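Local atomic coordinates of Tll0287 protein (Thermosynechococcus elongatus, PDB entry 5B82), a protein that binds a c-type heme with histidine and cysteine axial ligands in a PAS-like domain and is probably a redox or sensor protein linked to photosynthesis. Residues A[131-136]-A[174-179]. Residues are numbered along the deposited sequence; the frame is centred on the assembly and turned at random.
Sequences YFRRID and GMYAVT. With HEC (heme c), chain B.
Tyr-131 and Val-178 form one hydrogen-bonded pair of an antiparallel ladder, and Arg-133 with Tyr-176 forms the next; in each, both N-H groups bond across the strands, Val-178 N to Tyr-131 O at 2.8 Å. Toward the heme, Ile-135 N still bonds Gly-174 O at 2.8 Å, from above the carbonyl plane, but the return bond from Gly-174 N to Ile-135 O is weak at 3.4 Å. Gly-174 has phi 160° and psi -152°, a backbone shape open to glycine but strained for other residues.

These are the two central strands of the four-stranded antiparallel sheet of a PAS-like domain. On the side facing helix 28-49, Tyr-176 CG lies anti to the carbonyl carbon (chi1 -53°), starting the turn that lays the ring under Ile-135; CD1 sits over its middle, 3.7 Å from the centroid, in a CH-pi contact. The same CD1 lies 3.5 Å from heme methyl CMA, while CG2 approaches CMB, so this branched aliphatic residue joins sheet to cofactor. Tyr-176 also suits its place because its hydroxyl bonds to Asp-42 and Arg-45; an alanine here would probably open a gap beside Ile-135 and leave those two residues without their phenolic partner.

On the side covered by helix 103-114, Met-175, extended beyond CG, runs alongside Phe-132: CE packs 3.6 Å from Phe-132 CD1, and SD, 4.8 Å from the ring centroid, makes an oblique Met-aromatic contact. Small Ala-177 lets its CB fit against CE1 of that ring.

Among the charged groups, Arg-134 NE gives Asp-136 OD1 a nearly straight hydrogen bond (2.9 Å), part of a salt bridge, in the guanidinium plane and on the syn side of OD1; Arg-133 reaches Glu-39.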
# COMPACT_ATOMS: atom_id res chain seq x y z
N TYR A 131 -1.99 -12.95 2.37
CA TYR A 131 -1.89 -12.11 3.55
C TYR A 131 -2.19 -10.68 3.13
O TYR A 131 -1.69 -10.22 2.09
CB TYR A 131 -0.48 -12.20 4.13
CG TYR A 131 -0.18 -11.26 5.31
CD1 TYR A 131 -0.70 -11.51 6.58
CD2 TYR A 131 0.67 -10.17 5.16
CE1 TYR A 131 -0.41 -10.68 7.66
CE2 TYR A 131 0.97 -9.33 6.25
CZ TYR A 131 0.43 -9.60 7.49
OH TYR A 131 0.74 -8.77 8.57
N PHE A 132 -3.01 -10.00 3.94
CA PHE A 132 -3.38 -8.62 3.68
C PHE A 132 -3.06 -7.81 4.93
O PHE A 132 -3.30 -8.26 6.03
CB PHE A 132 -4.87 -8.51 3.38
CG PHE A 132 -5.31 -9.35 2.20
CD1 PHE A 132 -5.25 -8.84 0.92
CD2 PHE A 132 -5.78 -10.64 2.39
CE1 PHE A 132 -5.65 -9.63 -0.19
CE2 PHE A 132 -6.19 -11.43 1.30
CZ PHE A 132 -6.12 -10.92 0.02
N ARG A 133 -2.55 -6.61 4.73
CA ARG A 133 -2.22 -5.75 5.86
C ARG A 133 -2.69 -4.34 5.54
O ARG A 133 -2.30 -3.76 4.52
CB ARG A 133 -0.71 -5.82 6.16
CG ARG A 133 -0.30 -5.28 7.58
CD ARG A 133 0.09 -3.83 7.53
NE ARG A 133 0.63 -3.37 8.82
CZ ARG A 133 -0.08 -2.74 9.75
NH1 ARG A 133 -1.37 -2.49 9.53
NH2 ARG A 133 0.49 -2.35 10.88
N ARG A 134 -3.54 -3.80 6.40
CA ARG A 134 -4.11 -2.48 6.13
C ARG A 134 -3.05 -1.37 6.13
O ARG A 134 -2.02 -1.45 6.81
CB ARG A 134 -5.24 -2.15 7.12
CG ARG A 134 -4.83 -1.31 8.31
CD ARG A 134 -5.95 -1.20 9.37
NE ARG A 134 -6.97 -0.20 9.07
CZ ARG A 134 -8.28 -0.43 9.13
NH1 ARG A 134 -8.73 -1.64 9.46
NH2 ARG A 134 -9.14 0.54 8.86
N ILE A 135 -3.31 -0.35 5.32
CA ILE A 135 -2.51 0.87 5.31
C ILE A 135 -3.42 2.03 5.71
O ILE A 135 -4.44 2.28 5.06
CB ILE A 135 -1.96 1.16 3.91
CG1 ILE A 135 -1.05 0.02 3.45
CG2 ILE A 135 -1.18 2.48 3.89
CD1 ILE A 135 -0.82 -0.02 1.95
N ASP A 136 -3.07 2.73 6.78
CA ASP A 136 -3.87 3.87 7.20
C ASP A 136 -3.21 5.18 6.79
O ASP A 136 -2.03 5.21 6.46
CB ASP A 136 -4.14 3.83 8.71
CG ASP A 136 -5.12 2.72 9.10
OD1 ASP A 136 -6.01 2.38 8.30
OD2 ASP A 136 -4.99 2.19 10.23
N GLY A 174 -5.60 1.87 1.89
CA GLY A 174 -5.51 0.71 1.03
C GLY A 174 -4.91 -0.41 1.85
O GLY A 174 -5.05 -0.44 3.08
N MET A 175 -4.22 -1.33 1.19
CA MET A 175 -3.65 -2.49 1.87
C MET A 175 -2.47 -3.04 1.11
O MET A 175 -2.31 -2.75 -0.09
CB MET A 175 -4.70 -3.58 2.02
CG MET A 175 -5.05 -4.30 0.72
SD MET A 175 -6.46 -5.39 0.93
CE MET A 175 -6.64 -6.00 -0.76
N TYR A 176 -1.62 -3.81 1.79
CA TYR A 176 -0.65 -4.67 1.10
C TYR A 176 -1.32 -6.03 0.90
O TYR A 176 -2.09 -6.47 1.75
CB TYR A 176 0.63 -4.87 1.91
CG TYR A 176 1.28 -3.58 2.35
CD1 TYR A 176 2.12 -2.88 1.49
CD2 TYR A 176 1.05 -3.06 3.61
CE1 TYR A 176 2.71 -1.68 1.89
CE2 TYR A 176 1.64 -1.89 4.02
CZ TYR A 176 2.46 -1.20 3.16
OH TYR A 176 3.03 -0.02 3.57
N ALA A 177 -1.02 -6.68 -0.23
CA ALA A 177 -1.56 -8.01 -0.53
C ALA A 177 -0.43 -8.93 -0.98
O ALA A 177 0.30 -8.62 -1.93
CB ALA A 177 -2.61 -7.93 -1.61
N VAL A 178 -0.26 -10.05 -0.29
CA VAL A 178 0.75 -11.03 -0.66
C VAL A 178 0.10 -12.38 -0.92
O VAL A 178 -0.80 -12.79 -0.19
CB VAL A 178 1.80 -11.20 0.44
CG1 VAL A 178 2.82 -12.26 0.06
CG2 VAL A 178 2.47 -9.87 0.74
N THR A 179 0.56 -13.08 -1.95
CA THR A 179 0.12 -14.45 -2.18
C THR A 179 1.31 -15.41 -2.21
O THR A 179 2.28 -15.20 -2.94
CB THR A 179 -0.66 -14.59 -3.49
OG1 THR A 179 -1.90 -13.87 -3.39
CG2 THR A 179 -0.98 -16.06 -3.79
FE HEC B . 1.76 7.67 -1.33
CHA HEC B . 1.13 5.64 -3.99
CHB HEC B . 0.06 5.40 0.72
CHC HEC B . 2.55 9.49 1.41
CHD HEC B . 3.07 10.10 -3.37
NA HEC B . 0.72 5.89 -1.59
C1A HEC B . 0.71 5.17 -2.77
C2A HEC B . 0.17 3.85 -2.50
C3A HEC B . -0.12 3.80 -1.20
C4A HEC B . 0.21 5.07 -0.60
CMA HEC B . -0.71 2.62 -0.42
CAA HEC B . -0.01 2.71 -3.54
CBA HEC B . -1.46 2.60 -4.02
CGA HEC B . -1.72 3.62 -5.10
O1A HEC B . -2.57 4.52 -4.88
O2A HEC B . -1.06 3.56 -6.17
NB HEC B . 1.35 7.48 0.67
C1B HEC B . 0.69 6.46 1.33
C2B HEC B . 0.78 6.69 2.75
C3B HEC B . 1.46 7.82 2.94
C4B HEC B . 1.84 8.33 1.64
CMB HEC B . 0.14 5.80 3.85
CAB HEC B . 1.80 8.47 4.30
CBB HEC B . 2.78 7.58 5.11
NC HEC B . 2.61 9.48 -1.04
C1C HEC B . 2.90 10.02 0.19
C2C HEC B . 3.76 11.16 -0.02
C3C HEC B . 3.79 11.42 -1.34
C4C HEC B . 3.15 10.30 -2.01
CMC HEC B . 4.12 12.15 1.11
CAC HEC B . 4.48 12.61 -2.06
CBC HEC B . 6.00 12.75 -1.78
ND HEC B . 2.00 7.88 -3.35
C1D HEC B . 2.70 8.91 -3.97
C2D HEC B . 2.97 8.54 -5.34
C3D HEC B . 2.35 7.16 -5.52
C4D HEC B . 1.77 6.83 -4.24
CMD HEC B . 3.71 9.36 -6.42
CAD HEC B . 2.35 6.27 -6.78
CBD HEC B . 3.63 5.44 -6.67
CGD HEC B . 3.69 4.37 -7.73
O1D HEC B . 3.74 4.71 -8.94
O2D HEC B . 3.69 3.17 -7.36